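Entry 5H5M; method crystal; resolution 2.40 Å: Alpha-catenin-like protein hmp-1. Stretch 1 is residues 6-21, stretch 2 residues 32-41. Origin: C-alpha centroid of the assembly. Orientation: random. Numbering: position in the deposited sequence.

Stretch 1 6-21: DLINEIDTFQNRIEID
Stretch 2 (32-41) PDLEGHCERI

How do the two segments lie against each other? The first stretch is mostly helical, and its backbone is extended by Ile-20 (phi/psi -113/148). Residues 32-41 belong to a second helix that continues beyond both ends of the stretch. The N-to-C directions differ by 143°, so the helices run roughly antiparallel, and their axes approach to 9.4 Å. The register follows from the CA pairs: Leu-7 CA to Ile-41 CA is 6.2 Å, Phe-14 CA to His-37 CA 6.9 Å, and Ile-18 CA to Leu-34 CA 7.3 Å. Together the two sides bury 644 Å², most heavily at Ile-41, His-37, Phe-14 and Leu-34.

What does Ile-41 fill? Its CA-to-CB bond points sideways, but the m,t rotamer (chi1 -64°, chi2 179°) brings the end of the side chain nearer the first helix, where it sits as a knob among Leu-7, Glu-10, Ile-11 and Phe-14. CD1 of Ile-41 lies 3.7 Å from Phe-14 CB, and CG2 of Ile-41 lies 3.8 Å from Ile-11 CG1. Leu-7, with chi1 178° and chi2 55°, places its CD1 3.6 Å from the backbone O of Ile-41.

Why does a histidine fit at the centre of this packing? The CA-to-CB bond of His-37 points toward the first helix; chi1 is -159° and chi2 156°, and its ring is a knob among Glu-10, Thr-13, Phe-14 and Arg-17. His-37 NE2 donates a hydrogen bond to the backbone O of Glu-10 at 2.8 Å, with an N-H...O angle of 131°; that same carbonyl accepts the helical bond from Phe-14 N at 3.1 Å. Over one ring face lies Phe-14 CB, 3.8 Å from the His-37 ring centroid and 19° off the normal, a CH-pi contact. At the ring edge, Arg-17 CG approaches His-37 CE1 to 3.7 Å, and Thr-13 OG1 approaches the same CE1 to 3.1 Å. The Thr-13 hydroxyl, at chi1 57°, donates to Asn-9 O at 2.8 Å within its own helix.

How does Phe-14 answer from the first helix? Its CA-to-CB bond points toward the second helix; chi1 is -179° and chi2 70°, and the side chain sits among Leu-34, His-37, Cys-38 and Ile-41. Its ring presents an edge to the face of His-37, with centroids 5.2 Å apart and planes at 66°. Phe-14 CE1 reaches to 4.2 Å from Cys-38 CB and 4.4 Å from Leu-34 CG. Leu-34, at chi1 -126° and chi2 40°, extends the apolar packing with CD2 4.2 Å from Ile-20 CD1.

What do the charged residues add? Arg-17, m at chi1 to chi3, forms a salt bridge from NH2 to Asp-33 OD2 at 3.1 Å, while its CB packs 3.7 Å from Leu-34 CD1. Glu-10 (chi1 -66°, chi2 -75°) makes a second salt bridge, with OE2 3.3 Å from Arg-40 NE; the hydrogen bond within it is weak.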

# COMPACT_ATOMS: atom_id res chain seq x y z
N ASP A 6 -4.48 9.38 -15.60
CA ASP A 6 -3.73 9.91 -16.73
C ASP A 6 -2.38 9.23 -16.93
O ASP A 6 -2.05 8.86 -18.05
CB ASP A 6 -3.53 11.42 -16.56
CG ASP A 6 -4.59 12.23 -17.26
OD1 ASP A 6 -5.37 11.64 -18.04
OD2 ASP A 6 -4.65 13.46 -17.04
N LEU A 7 -1.62 9.08 -15.86
CA LEU A 7 -0.28 8.50 -15.95
C LEU A 7 -0.29 7.08 -16.51
O LEU A 7 0.60 6.69 -17.26
CB LEU A 7 0.42 8.52 -14.59
CG LEU A 7 1.82 7.89 -14.55
CD1 LEU A 7 2.74 8.54 -15.59
CD2 LEU A 7 2.44 7.99 -13.16
N ILE A 8 -1.32 6.31 -16.16
CA ILE A 8 -1.39 4.93 -16.63
C ILE A 8 -1.79 4.90 -18.11
O ILE A 8 -1.34 4.03 -18.86
CB ILE A 8 -2.37 4.08 -15.79
CG1 ILE A 8 -2.14 2.59 -16.07
CG2 ILE A 8 -3.82 4.49 -16.02
CD1 ILE A 8 -0.74 2.13 -15.74
N ASN A 9 -2.61 5.86 -18.53
CA ASN A 9 -3.00 5.94 -19.93
C ASN A 9 -1.86 6.46 -20.80
O ASN A 9 -1.68 6.02 -21.93
CB ASN A 9 -4.23 6.83 -20.09
CG ASN A 9 -5.49 6.18 -19.54
OD1 ASN A 9 -5.58 4.95 -19.44
ND2 ASN A 9 -6.48 7.00 -19.19
N GLU A 10 -1.08 7.39 -20.25
CA GLU A 10 0.10 7.91 -20.94
C GLU A 10 1.10 6.79 -21.19
O GLU A 10 1.67 6.69 -22.28
CB GLU A 10 0.75 9.03 -20.12
CG GLU A 10 -0.08 10.29 -19.98
CD GLU A 10 -0.12 11.14 -21.25
OE1 GLU A 10 0.50 10.74 -22.26
OE2 GLU A 10 -0.76 12.21 -21.23
N ILE A 11 1.31 5.94 -20.19
CA ILE A 11 2.22 4.81 -20.30
C ILE A 11 1.72 3.75 -21.28
O ILE A 11 2.46 3.29 -22.15
CB ILE A 11 2.45 4.14 -18.93
CG1 ILE A 11 3.28 5.06 -18.02
CG2 ILE A 11 3.15 2.81 -19.09
CD1 ILE A 11 3.47 4.51 -16.63
N ASP A 12 0.45 3.37 -21.14
CA ASP A 12 -0.14 2.34 -21.98
C ASP A 12 -0.13 2.70 -23.47
O ASP A 12 0.24 1.89 -24.31
CB ASP A 12 -1.58 2.04 -21.53
CG ASP A 12 -1.63 1.33 -20.19
OD1 ASP A 12 -0.62 0.73 -19.79
OD2 ASP A 12 -2.70 1.38 -19.54
N THR A 13 -0.54 3.93 -23.78
CA THR A 13 -0.56 4.39 -25.16
C THR A 13 0.85 4.53 -25.73
O THR A 13 1.09 4.21 -26.89
CB THR A 13 -1.30 5.74 -25.30
OG1 THR A 13 -0.69 6.72 -24.45
CG2 THR A 13 -2.77 5.59 -24.92
N PHE A 14 1.78 5.00 -24.89
CA PHE A 14 3.17 5.20 -25.30
C PHE A 14 3.78 3.91 -25.83
O PHE A 14 4.58 3.93 -26.77
CB PHE A 14 3.99 5.73 -24.13
CG PHE A 14 5.43 5.98 -24.47
CD1 PHE A 14 5.79 7.03 -25.31
CD2 PHE A 14 6.44 5.19 -23.93
CE1 PHE A 14 7.11 7.27 -25.61
CE2 PHE A 14 7.77 5.44 -24.22
CZ PHE A 14 8.11 6.48 -25.07
N GLN A 15 3.40 2.79 -25.24
CA GLN A 15 3.92 1.49 -25.65
C GLN A 15 3.44 1.10 -27.05
O GLN A 15 3.97 0.18 -27.66
CB GLN A 15 3.52 0.41 -24.65
CG GLN A 15 4.34 0.43 -23.37
CD GLN A 15 3.99 -0.71 -22.43
OE1 GLN A 15 2.83 -1.10 -22.33
NE2 GLN A 15 4.99 -1.25 -21.76
N ASN A 16 2.42 1.81 -27.54
CA ASN A 16 1.92 1.58 -28.89
C ASN A 16 2.37 2.68 -29.85
O ASN A 16 2.61 2.42 -31.03
CB ASN A 16 0.40 1.48 -28.89
CG ASN A 16 -0.11 0.23 -28.20
OD1 ASN A 16 0.44 -0.86 -28.39
ND2 ASN A 16 -1.16 0.38 -27.40
N ARG A 17 2.49 3.90 -29.33
CA ARG A 17 2.89 5.05 -30.14
C ARG A 17 4.30 4.88 -30.70
O ARG A 17 4.59 5.34 -31.81
CB ARG A 17 2.82 6.34 -29.32
CG ARG A 17 1.42 6.75 -28.89
CD ARG A 17 0.48 6.89 -30.08
NE ARG A 17 0.90 7.94 -31.01
CZ ARG A 17 0.45 9.19 -30.99
NH1 ARG A 17 -0.44 9.56 -30.07
NH2 ARG A 17 0.89 10.07 -31.87
N ILE A 18 5.16 4.20 -29.95
CA ILE A 18 6.55 4.02 -30.36
C ILE A 18 6.69 2.96 -31.45
O ILE A 18 7.77 2.80 -32.03
CB ILE A 18 7.45 3.63 -29.18
CG1 ILE A 18 6.97 2.32 -28.57
CG2 ILE A 18 7.49 4.75 -28.14
CD1 ILE A 18 7.83 1.82 -27.44
N GLU A 19 5.61 2.24 -31.71
CA GLU A 19 5.60 1.25 -32.78
C GLU A 19 4.98 1.83 -34.04
O GLU A 19 3.77 1.72 -34.26
CB GLU A 19 4.84 -0.01 -32.33
CG GLU A 19 5.58 -0.82 -31.28
CD GLU A 19 4.79 -2.01 -30.79
OE1 GLU A 19 3.54 -1.94 -30.81
OE2 GLU A 19 5.41 -3.01 -30.39
N ILE A 20 5.81 2.47 -34.85
CA ILE A 20 5.38 3.09 -36.09
C ILE A 20 5.99 2.34 -37.27
O ILE A 20 7.09 1.79 -37.15
CB ILE A 20 5.80 4.57 -36.16
CG1 ILE A 20 5.60 5.25 -34.81
CG2 ILE A 20 5.04 5.30 -37.26
CD1 ILE A 20 6.21 6.64 -34.72
N ASP A 21 5.27 2.29 -38.38
CA ASP A 21 5.86 1.78 -39.62
C ASP A 21 7.04 2.68 -39.98
O ASP A 21 6.87 3.88 -40.16
CB ASP A 21 4.82 1.76 -40.75
CG ASP A 21 5.43 1.40 -42.09
OD1 ASP A 21 6.34 0.55 -42.14
OD2 ASP A 21 5.00 1.98 -43.11
N PRO A 32 8.87 15.07 -31.98
CA PRO A 32 8.54 15.98 -30.87
C PRO A 32 7.41 15.51 -29.96
O PRO A 32 7.44 15.80 -28.77
CB PRO A 32 8.14 17.28 -31.59
CG PRO A 32 8.75 17.18 -32.94
CD PRO A 32 8.70 15.73 -33.28
N ASP A 33 6.42 14.81 -30.51
CA ASP A 33 5.28 14.38 -29.70
C ASP A 33 5.62 13.12 -28.91
O ASP A 33 5.12 12.92 -27.81
CB ASP A 33 4.04 14.15 -30.57
CG ASP A 33 4.13 12.88 -31.38
OD1 ASP A 33 5.19 12.63 -31.99
OD2 ASP A 33 3.13 12.12 -31.40
N LEU A 34 6.49 12.28 -29.47
CA LEU A 34 6.95 11.09 -28.77
C LEU A 34 7.84 11.50 -27.60
O LEU A 34 7.79 10.90 -26.53
CB LEU A 34 7.69 10.16 -29.73
CG LEU A 34 7.20 8.71 -29.81
CD1 LEU A 34 5.68 8.65 -29.77
CD2 LEU A 34 7.73 8.06 -31.08
N GLU A 35 8.66 12.52 -27.83
CA GLU A 35 9.47 13.10 -26.76
C GLU A 35 8.59 13.80 -25.73
O GLU A 35 8.86 13.74 -24.54
CB GLU A 35 10.50 14.08 -27.33
CG GLU A 35 11.72 13.41 -27.96
CD GLU A 35 12.68 14.40 -28.58
OE1 GLU A 35 12.29 15.57 -28.77
OE2 GLU A 35 13.83 14.01 -28.87
N GLY A 36 7.53 14.45 -26.20
CA GLY A 36 6.57 15.09 -25.31
C GLY A 36 5.79 14.05 -24.53
O GLY A 36 5.52 14.23 -23.34
N HIS A 37 5.45 12.96 -25.20
CA HIS A 37 4.75 11.84 -24.57
C HIS A 37 5.59 11.24 -23.44
O HIS A 37 5.09 11.00 -22.34
CB HIS A 37 4.42 10.78 -25.63
CG HIS A 37 3.31 9.85 -25.24
ND1 HIS A 37 2.56 9.17 -26.17
CD2 HIS A 37 2.82 9.49 -24.03
CE1 HIS A 37 1.66 8.43 -25.55
NE2 HIS A 37 1.80 8.61 -24.25
N CYS A 38 6.87 11.02 -23.72
CA CYS A 38 7.79 10.48 -22.74
C CYS A 38 7.96 11.40 -21.52
O CYS A 38 8.01 10.92 -20.39
CB CYS A 38 9.16 10.24 -23.37
SG CYS A 38 10.42 9.66 -22.22
N GLU A 39 8.04 12.70 -21.77
CA GLU A 39 8.24 13.66 -20.69
C GLU A 39 7.02 13.76 -19.77
O GLU A 39 7.16 14.07 -18.59
CB GLU A 39 8.59 15.04 -21.25
CG GLU A 39 9.93 15.09 -21.96
CD GLU A 39 11.09 14.65 -21.08
OE1 GLU A 39 11.10 15.01 -19.89
OE2 GLU A 39 11.97 13.92 -21.58
N ARG A 40 5.83 13.50 -20.32
CA ARG A 40 4.62 13.50 -19.51
C ARG A 40 4.60 12.29 -18.57
O ARG A 40 4.11 12.38 -17.44
CB ARG A 40 3.37 13.51 -20.39
CG ARG A 40 3.11 14.84 -21.07
CD ARG A 40 1.70 14.92 -21.65
NE ARG A 40 1.53 14.04 -22.81
CZ ARG A 40 1.86 14.36 -24.05
NH1 ARG A 40 2.40 15.54 -24.32
NH2 ARG A 40 1.66 13.50 -25.04
N ILE A 41 5.14 11.18 -19.06
CA ILE A 41 5.31 9.99 -18.23
C ILE A 41 6.30 10.26 -17.11
O ILE A 41 6.05 9.95 -15.95
CB ILE A 41 5.80 8.79 -19.08
CG1 ILE A 41 4.75 8.40 -20.12
CG2 ILE A 41 6.13 7.60 -18.20
CD1 ILE A 41 5.15 7.25 -21.00